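Local coordinates for protein aminotransferase, class I (PDB 2O1B) that probably transfers amino groups between amino acids and 2-oxo acids, as an aspartate aminotransferase of class I that works with pyridoxal-5'-phosphate, at residues K71-P76 with F287-D292; G86-K91 with L106-E111; V123-C128 with T182-L187. All coordinates share one frame; numbering follows the deposited sequence.

Interaction 1 (K71-P76 with F287-D292); sequences KALTIP and FGALQD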
loop_
_atom_site.group_PDB
_atom_site.type_symbol
_atom_site.label_atom_id
_atom_site.label_comp_id
_atom_site.label_asym_id
_atom_site.label_seq_id
_atom_site.Cartn_x
_atom_site.Cartn_y
_atom_site.Cartn_z
ATOM N N LYS A 71 -4.753 -23.007 -2.000
ATOM C CA LYS A 71 -3.884 -23.883 -1.221
ATOM C C LYS A 71 -2.950 -23.107 -0.311
ATOM O O LYS A 71 -2.753 -23.496 0.846
ATOM C CB LYS A 71 -3.105 -24.833 -2.131
ATOM C CG LYS A 71 -3.993 -25.907 -2.719
ATOM C CD LYS A 71 -3.208 -27.024 -3.380
ATOM C CE LYS A 71 -4.111 -28.210 -3.705
ATOM N NZ LYS A 71 -4.507 -29.003 -2.490
ATOM N N ALA A 72 -2.397 -22.008 -0.829
ATOM C CA ALA A 72 -1.495 -21.123 -0.081
ATOM C C ALA A 72 -2.113 -20.496 1.166
ATOM O O ALA A 72 -1.389 -19.992 2.027
ATOM C CB ALA A 72 -0.947 -20.028 -0.995
ATOM N N LEU A 73 -3.441 -20.501 1.268
ATOM C CA LEU A 73 -4.105 -19.862 2.410
ATOM C C LEU A 73 -3.979 -20.717 3.667
ATOM O O LEU A 73 -4.088 -20.211 4.785
ATOM C CB LEU A 73 -5.580 -19.534 2.097
ATOM C CG LEU A 73 -5.799 -18.395 1.077
ATOM C CD1 LEU A 73 -7.170 -18.496 0.396
ATOM C CD2 LEU A 73 -5.624 -17.005 1.691
ATOM N N THR A 74 -3.731 -22.011 3.476
ATOM C CA THR A 74 -3.665 -22.957 4.588
ATOM C C THR A 74 -2.249 -23.100 5.153
ATOM O O THR A 74 -2.036 -23.862 6.101
ATOM C CB THR A 74 -4.193 -24.366 4.181
ATOM O OG1 THR A 74 -3.373 -24.892 3.134
ATOM C CG2 THR A 74 -5.619 -24.299 3.700
ATOM N N ILE A 75 -1.298 -22.355 4.590
ATOM C CA ILE A 75 0.116 -22.460 4.952
ATOM C C ILE A 75 0.438 -21.516 6.122
ATOM O O ILE A 75 0.249 -20.309 6.010
ATOM C CB ILE A 75 1.049 -22.148 3.747
ATOM C CG1 ILE A 75 0.754 -23.041 2.525
ATOM C CG2 ILE A 75 2.519 -22.246 4.144
ATOM C CD1 ILE A 75 0.530 -24.507 2.831
ATOM N N PRO A 76 0.939 -22.073 7.249
ATOM C CA PRO A 76 1.136 -21.300 8.478
ATOM C C PRO A 76 1.920 -20.005 8.264
ATOM O O PRO A 76 1.494 -18.951 8.727
ATOM C CB PRO A 76 1.912 -22.270 9.375
ATOM C CG PRO A 76 1.522 -23.604 8.900
ATOM C CD PRO A 76 1.339 -23.480 7.424
ATOM N N PHE A 287 1.318 -10.207 1.630
ATOM C CA PHE A 287 0.600 -11.435 1.962
ATOM C C PHE A 287 1.300 -12.639 1.339
ATOM O O PHE A 287 1.487 -12.687 0.130
ATOM C CB PHE A 287 -0.843 -11.303 1.457
ATOM C CG PHE A 287 -1.784 -12.398 1.918
ATOM C CD1 PHE A 287 -1.543 -13.134 3.082
ATOM C CD2 PHE A 287 -2.958 -12.648 1.198
ATOM C CE1 PHE A 287 -2.438 -14.131 3.502
ATOM C CE2 PHE A 287 -3.861 -13.644 1.615
ATOM C CZ PHE A 287 -3.600 -14.379 2.770
ATOM N N GLY A 288 1.709 -13.590 2.172
ATOM C CA GLY A 288 2.429 -14.762 1.693
ATOM C C GLY A 288 1.684 -15.555 0.626
ATOM O O GLY A 288 2.281 -15.985 -0.355
ATOM N N ALA A 289 0.385 -15.762 0.828
ATOM C CA ALA A 289 -0.444 -16.509 -0.135
ATOM C C ALA A 289 -0.567 -15.775 -1.483
ATOM O O ALA A 289 -0.596 -16.407 -2.540
ATOM C CB ALA A 289 -1.806 -16.799 0.446
ATOM N N LEU A 290 -0.633 -14.444 -1.442
ATOM C CA LEU A 290 -0.580 -13.638 -2.664
ATOM C C LEU A 290 0.772 -13.794 -3.350
ATOM O O LEU A 290 0.856 -13.876 -4.582
ATOM C CB LEU A 290 -0.884 -12.160 -2.377
ATOM C CG LEU A 290 -0.812 -11.182 -3.563
ATOM C CD1 LEU A 290 -1.729 -11.597 -4.736
ATOM C CD2 LEU A 290 -1.104 -9.732 -3.120
ATOM N N GLN A 291 1.841 -13.848 -2.561
ATOM C CA GLN A 291 3.173 -14.086 -3.134
ATOM C C GLN A 291 3.252 -15.434 -3.861
ATOM O O GLN A 291 3.797 -15.517 -4.964
ATOM C CB GLN A 291 4.258 -14.001 -2.057
ATOM C CG GLN A 291 4.506 -12.605 -1.476
ATOM C CD GLN A 291 5.757 -12.581 -0.632
ATOM O OE1 GLN A 291 6.847 -12.876 -1.129
ATOM N NE2 GLN A 291 5.614 -12.249 0.649
ATOM N N ASP A 292 2.698 -16.484 -3.256
ATOM C CA ASP A 292 2.707 -17.825 -3.858
ATOM C C ASP A 292 1.921 -17.898 -5.180
ATOM O O ASP A 292 2.371 -18.531 -6.147
ATOM C CB ASP A 292 2.173 -18.870 -2.852
ATOM C CG ASP A 292 3.138 -19.103 -1.683
ATOM O OD1 ASP A 292 4.249 -18.529 -1.722
ATOM O OD2 ASP A 292 2.797 -19.837 -0.723
#
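Ala72 and Ala289 meet methyl to methyl in this fold type I aminotransferase. The end of helix 63-72 and the turn after it pack on the start of helix 288-300. Ala72 CA and Ala289 CA are 4.7 Å apart.

The apolar contacts come first. Ala72 CB lies 3.6 Å from Ala289 CB, and both methyls point across the interface. Leu73 adds a second patch with its CD2 branch. That methyl sits 3.5 Å from Phe287 CZ, at the edge of the ring and near its plane. Leu73 CG is anti to its carbonyl carbon (chi1 -70°), which brings the branched end nearer to Phe287 than the CB direction alone would. Ala289 CB lies over one face of the same ring, offset toward the rim. Phe287 is thus touched at an edge by Leu73 and on a face by Ala289, two residues further on. Its ring also meets Phe260 of the second subunit, and Gln70 of that subunit packs on Leu73. The patch therefore borders the dimer interface.

Polar groups are secondary here, and no hydrogen bond joins the two segments. Asp292 touches Ala72 CB with its own CB and with OD2, the latter at 3.8 Å. Its other oxygen, OD1, has another partner in Lys87.

The remaining bonds are local. Phe287 stands at the N-cap position, and its carbonyl accepts the N-H of Gln291. A type I beta turn runs from Ala72 to Ile75. Lys71 O takes two bonds from Thr74, one from its N and one from OG1 at 2.8 Å, the hydroxyl lying in the carbonyl plane.

Interaction 2 (G86-K91 with L106-E111); sequences GKEAFK and LDKEDE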
loop_
_atom_site.group_PDB
_atom_site.type_symbol
_atom_site.label_atom_id
_atom_site.label_comp_id
_atom_site.label_asym_id
_atom_site.label_seq_id
_atom_site.Cartn_x
_atom_site.Cartn_y
_atom_site.Cartn_z
ATOM N N GLY A 86 9.834 -9.727 0.757
ATOM C CA GLY A 86 9.267 -10.825 -0.018
ATOM C C GLY A 86 10.003 -12.134 0.119
ATOM O O GLY A 86 11.145 -12.174 0.578
ATOM N N LYS A 87 9.331 -13.211 -0.276
ATOM C CA LYS A 87 9.923 -14.545 -0.264
ATOM C C LYS A 87 11.067 -14.648 -1.267
ATOM O O LYS A 87 11.035 -14.028 -2.332
ATOM C CB LYS A 87 8.870 -15.595 -0.614
ATOM C CG LYS A 87 7.781 -15.775 0.426
ATOM C CD LYS A 87 6.860 -16.900 0.032
ATOM C CE LYS A 87 5.783 -17.060 1.054
ATOM N NZ LYS A 87 4.988 -18.257 0.765
ATOM N N GLU A 88 12.076 -15.441 -0.921
ATOM C CA GLU A 88 13.160 -15.758 -1.845
ATOM C C GLU A 88 12.642 -16.341 -3.157
ATOM O O GLU A 88 13.116 -15.978 -4.239
ATOM C CB GLU A 88 14.144 -16.728 -1.199
ATOM C CG GLU A 88 15.318 -16.044 -0.519
ATOM C CD GLU A 88 16.229 -15.339 -1.514
ATOM O OE1 GLU A 88 16.845 -16.031 -2.365
ATOM O OE2 GLU A 88 16.321 -14.092 -1.445
ATOM N N ALA A 89 11.673 -17.246 -3.053
ATOM C CA ALA A 89 11.057 -17.858 -4.227
ATOM C C ALA A 89 10.380 -16.823 -5.146
ATOM O O ALA A 89 10.344 -17.014 -6.358
ATOM C CB ALA A 89 10.080 -18.935 -3.812
ATOM N N PHE A 90 9.857 -15.743 -4.565
ATOM C CA PHE A 90 9.231 -14.657 -5.345
ATOM C C PHE A 90 10.319 -13.851 -6.038
ATOM O O PHE A 90 10.275 -13.671 -7.258
ATOM C CB PHE A 90 8.305 -13.784 -4.463
ATOM C CG PHE A 90 7.351 -12.855 -5.237
ATOM C CD1 PHE A 90 7.148 -12.976 -6.609
ATOM C CD2 PHE A 90 6.635 -11.870 -4.553
ATOM C CE1 PHE A 90 6.280 -12.104 -7.286
ATOM C CE2 PHE A 90 5.753 -11.009 -5.217
ATOM C CZ PHE A 90 5.580 -11.126 -6.581
ATOM N N LYS A 91 11.322 -13.406 -5.277
ATOM C CA LYS A 91 12.460 -12.688 -5.876
ATOM C C LYS A 91 13.079 -13.489 -7.027
ATOM O O LYS A 91 13.474 -12.934 -8.054
ATOM C CB LYS A 91 13.528 -12.398 -4.821
ATOM C CG LYS A 91 13.065 -11.531 -3.658
ATOM C CD LYS A 91 14.204 -11.369 -2.669
ATOM C CE LYS A 91 13.771 -10.614 -1.424
ATOM N NZ LYS A 91 14.777 -10.795 -0.332
ATOM N N LEU A 106 19.361 -10.086 -13.385
ATOM C CA LEU A 106 19.067 -9.274 -12.214
ATOM C C LEU A 106 19.495 -9.955 -10.926
ATOM O O LEU A 106 19.384 -11.175 -10.796
ATOM C CB LEU A 106 17.576 -9.010 -12.141
ATOM C CG LEU A 106 16.978 -8.293 -13.332
ATOM C CD1 LEU A 106 15.498 -8.562 -13.303
ATOM C CD2 LEU A 106 17.311 -6.813 -13.278
ATOM N N ASP A 107 19.976 -9.152 -9.978
ATOM C CA ASP A 107 20.310 -9.641 -8.641
ATOM C C ASP A 107 19.082 -9.567 -7.725
ATOM O O ASP A 107 18.441 -8.522 -7.619
ATOM C CB ASP A 107 21.479 -8.842 -8.052
ATOM C CG ASP A 107 21.891 -9.339 -6.669
ATOM O OD1 ASP A 107 21.115 -9.163 -5.700
ATOM O OD2 ASP A 107 22.996 -9.904 -6.553
ATOM N N LYS A 108 18.779 -10.675 -7.053
ATOM C CA LYS A 108 17.575 -10.779 -6.221
ATOM C C LYS A 108 17.501 -9.777 -5.071
ATOM O O LYS A 108 16.419 -9.317 -4.715
ATOM C CB LYS A 108 17.439 -12.184 -5.649
ATOM C CG LYS A 108 17.226 -13.277 -6.663
ATOM C CD LYS A 108 16.837 -14.584 -5.962
ATOM C CE LYS A 108 18.017 -15.243 -5.255
ATOM N NZ LYS A 108 18.279 -14.586 -3.942
ATOM N N GLU A 109 18.638 -9.446 -4.481
ATOM C CA GLU A 109 18.654 -8.482 -3.395
ATOM C C GLU A 109 18.743 -7.060 -3.924
ATOM O O GLU A 109 17.987 -6.180 -3.504
ATOM C CB GLU A 109 19.816 -8.770 -2.435
ATOM C CG GLU A 109 19.437 -9.440 -1.125
ATOM C CD GLU A 109 18.331 -10.485 -1.254
ATOM O OE1 GLU A 109 17.243 -10.236 -0.705
ATOM O OE2 GLU A 109 18.544 -11.547 -1.890
ATOM N N ASP A 110 19.650 -6.838 -4.864
ATOM C CA ASP A 110 20.022 -5.482 -5.239
ATOM C C ASP A 110 19.076 -4.845 -6.247
ATOM O O ASP A 110 18.962 -3.610 -6.315
ATOM C CB ASP A 110 21.444 -5.468 -5.816
ATOM C CG ASP A 110 22.518 -5.772 -4.776
ATOM O OD1 ASP A 110 22.230 -5.729 -3.551
ATOM O OD2 ASP A 110 23.667 -6.048 -5.197
ATOM N N GLU A 111 18.440 -5.682 -7.062
ATOM C CA GLU A 111 17.791 -5.201 -8.285
ATOM C C GLU A 111 16.335 -5.640 -8.448
ATOM O O GLU A 111 15.791 -5.601 -9.547
ATOM C CB GLU A 111 18.640 -5.588 -9.513
ATOM C CG GLU A 111 20.046 -4.987 -9.453
ATOM C CD GLU A 111 20.982 -5.441 -10.557
ATOM O OE1 GLU A 111 20.888 -6.602 -10.998
ATOM O OE2 GLU A 111 21.843 -4.623 -10.960
#
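Glu88 OE2 and Glu109 OE2, both acceptors, lie only 3.4 Å apart, their carboxylate planes turned by 35°. They belong to a four-residue salt-bridge network that ties the first turn of helix 88-102 to the loop before strand 112-115. Two lysines probably offset the repulsion.

Lys108 NZ donates to Glu88 OE1 at 2.6 Å. Lys91 NZ donates to Glu109 OE1 at 2.6 Å. Each oxygen uses its syn lone pair. Two long salt bridges within the segments, Lys91 with Glu88 and Lys108 with Glu109, complete the network.

The lysines reach their partners differently. Lys91 is extended beyond CG, and its CD passes 3.6 Å from Lys108 O. Lys108 bends at chi3 (-74°) and chi4, which swings its amine back to Glu88. Near the backbones the two chains pack by their CB atoms. Lys91 is buried and also packs on Ile114 of strand 112-115.

Asp107 shapes the loop. Its OD1 makes an Asx turn with Glu109 N at 2.8 Å and also accepts Asp110 N at 2.9 Å. The two N-H groups reach OD1 from opposite faces of the carboxylate plane.

Interaction 3 (V123-C128 with T182-L187); sequences VAVPTC and TKLIYL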
loop_
_atom_site.group_PDB
_atom_site.type_symbol
_atom_site.label_atom_id
_atom_site.label_comp_id
_atom_site.label_asym_id
_atom_site.label_seq_id
_atom_site.Cartn_x
_atom_site.Cartn_y
_atom_site.Cartn_z
ATOM N N VAL A 123 3.741 5.590 -8.068
ATOM C CA VAL A 123 3.508 6.887 -7.397
ATOM C C VAL A 123 4.510 7.137 -6.247
ATOM O O VAL A 123 4.705 8.277 -5.827
ATOM C CB VAL A 123 2.005 7.134 -6.971
ATOM C CG1 VAL A 123 1.025 6.884 -8.131
ATOM C CG2 VAL A 123 1.624 6.306 -5.806
ATOM N N ALA A 124 5.166 6.078 -5.770
ATOM C CA ALA A 124 6.171 6.183 -4.696
ATOM C C ALA A 124 7.538 6.688 -5.174
ATOM O O ALA A 124 8.245 7.380 -4.420
ATOM C CB ALA A 124 6.311 4.847 -3.953
ATOM N N VAL A 125 7.887 6.383 -6.428
ATOM C CA VAL A 125 9.230 6.653 -6.957
ATOM C C VAL A 125 9.730 8.074 -6.691
ATOM O O VAL A 125 10.854 8.234 -6.230
ATOM C CB VAL A 125 9.402 6.314 -8.488
ATOM C CG1 VAL A 125 10.781 6.739 -8.966
ATOM C CG2 VAL A 125 9.221 4.817 -8.762
ATOM N N PRO A 126 8.924 9.114 -6.997
ATOM C CA PRO A 126 9.504 10.449 -6.758
ATOM C C PRO A 126 9.856 10.710 -5.297
ATOM O O PRO A 126 10.890 11.326 -5.013
ATOM C CB PRO A 126 8.401 11.389 -7.231
ATOM C CG PRO A 126 7.607 10.550 -8.232
ATOM C CD PRO A 126 7.579 9.217 -7.595
ATOM N N THR A 127 9.001 10.267 -4.377
ATOM C CA THR A 127 9.256 10.440 -2.943
ATOM C C THR A 127 10.604 9.821 -2.569
ATOM O O THR A 127 11.358 10.388 -1.758
ATOM C CB THR A 127 8.103 9.840 -2.078
ATOM O OG1 THR A 127 6.983 10.732 -2.102
ATOM C CG2 THR A 127 8.521 9.639 -0.627
ATOM N N CYS A 128 10.892 8.677 -3.196
ATOM C CA CYS A 128 12.123 7.921 -2.973
ATOM C C CYS A 128 13.372 8.485 -3.628
ATOM O O CYS A 128 14.471 8.262 -3.126
ATOM C CB CYS A 128 11.947 6.489 -3.444
ATOM S SG CYS A 128 10.660 5.653 -2.561
ATOM N N THR A 182 16.029 18.223 -14.914
ATOM C CA THR A 182 15.220 17.014 -14.746
ATOM C C THR A 182 15.959 15.899 -14.010
ATOM O O THR A 182 17.065 15.505 -14.378
ATOM C CB THR A 182 14.638 16.504 -16.088
ATOM O OG1 THR A 182 13.777 17.507 -16.629
ATOM C CG2 THR A 182 13.811 15.235 -15.880
ATOM N N LYS A 183 15.317 15.382 -12.973
ATOM C CA LYS A 183 15.910 14.336 -12.167
ATOM C C LYS A 183 15.223 12.991 -12.378
ATOM O O LYS A 183 15.785 11.951 -12.051
ATOM C CB LYS A 183 15.905 14.757 -10.701
ATOM C CG LYS A 183 16.521 16.156 -10.495
ATOM C CD LYS A 183 17.998 16.193 -10.861
ATOM C CE LYS A 183 18.610 17.583 -10.665
ATOM N NZ LYS A 183 18.871 17.894 -9.233
ATOM N N LEU A 184 14.018 13.022 -12.941
ATOM C CA LEU A 184 13.261 11.811 -13.206
ATOM C C LEU A 184 12.407 11.953 -14.466
ATOM O O LEU A 184 11.868 13.033 -14.753
ATOM C CB LEU A 184 12.380 11.459 -11.998
ATOM C CG LEU A 184 11.646 10.115 -11.971
ATOM C CD1 LEU A 184 12.611 8.929 -11.895
ATOM C CD2 LEU A 184 10.708 10.093 -10.791
ATOM N N ILE A 185 12.304 10.848 -15.204
ATOM C CA ILE A 185 11.503 10.756 -16.420
ATOM C C ILE A 185 10.681 9.472 -16.422
ATOM O O ILE A 185 11.219 8.382 -16.255
ATOM C CB ILE A 185 12.394 10.766 -17.680
ATOM C CG1 ILE A 185 13.243 12.041 -17.717
ATOM C CG2 ILE A 185 11.545 10.650 -18.953
ATOM C CD1 ILE A 185 14.163 12.117 -18.899
ATOM N N TYR A 186 9.373 9.603 -16.614
ATOM C CA TYR A 186 8.542 8.423 -16.837
ATOM C C TYR A 186 8.429 8.137 -18.318
ATOM O O TYR A 186 8.250 9.055 -19.132
ATOM C CB TYR A 186 7.148 8.605 -16.252
ATOM C CG TYR A 186 7.098 8.477 -14.765
ATOM C CD1 TYR A 186 7.617 9.468 -13.946
ATOM C CD2 TYR A 186 6.522 7.360 -14.163
ATOM C CE1 TYR A 186 7.570 9.355 -12.564
ATOM C CE2 TYR A 186 6.461 7.247 -12.781
ATOM C CZ TYR A 186 6.988 8.244 -11.990
ATOM O OH TYR A 186 6.928 8.135 -10.611
ATOM N N LEU A 187 8.538 6.858 -18.658
ATOM C CA LEU A 187 8.292 6.404 -20.011
ATOM C C LEU A 187 7.328 5.238 -19.904
ATOM O O LEU A 187 7.313 4.547 -18.894
ATOM C CB LEU A 187 9.598 5.985 -20.701
ATOM C CG LEU A 187 10.595 7.125 -21.004
ATOM C CD1 LEU A 187 11.873 6.605 -21.620
ATOM C CD2 LEU A 187 9.966 8.208 -21.903
#
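Pro126 and Leu184 have the nearest CA atoms of this pair, 7.6 Å apart, where helix 118-129 packs on the central sheet of the large domain. Helix segment 123-128 and strand 182-187 run nearly antiparallel, with 168° between their directions. Their axes come within 9.9 Å. The helix is kinked where the N atoms of Pro126 and Thr127 make no bond to the preceding turn; for Pro126 this follows from the lack of an N-H.

Four buried side chains carry the contact, two from each segment. Val125 points at the strand. Its CG1 branch, anti to the backbone N (chi1 175°), reaches Leu184 CD2 at 3.8 Å. The other leucine methyl, Leu184 CD1, is 4.1 Å from Val125 CG1, so this one valine branch meets both. Leu184 CD2 also lies 4.0 Å from Pro126 CG and thus touches both helix residues. The Pro126 and Leu184 side chains cross at about a right angle.

Tyr186 comes in with its phenol end. Its OH is 3.3 Å from Pro126 CD. Tyr186 OH also lies 3.7 Å from Val125 CB. Pro126 CG sits at the edge of the tyrosine ring, near its plane, and these two side chains also cross at about a right angle. The hydroxyl bonds to the carbonyl O of Leu122, a residue of the pyridoxal-5'-phosphate pocket one turn back from Pro126 on the same helix.

Val218 of the adjacent parallel strand 216-220 packs on Val125, Leu184 and Tyr186, while strand 135-140 flanks strand 182-187 on its other edge. Helix 269-282 packs on helix 118-129 through Tyr278, which touches Ala124, Thr127 and Cys128.

Interactions 1 and 2 touch directly. Lys87 NZ forms a 2.6 Å salt bridge with Asp292 OD1, and Lys87 N probably bonds to Gln291 OE1. Helix 288-300 thus links the two contacts, whose centres are 18 Å apart. Interaction 3 stands apart, centred 32 Å from interaction 1 and 22 Å from interaction 2. Both later contacts are nested in the loop closed by interaction 1. Interactions 1 and 3 both reach the second subunit; interaction 2 does not. Each of these two also approaches a pyridoxal-5'-phosphate: the side chain of Phe287 is about 11 Å from one, that of Tyr186 about 8 Å.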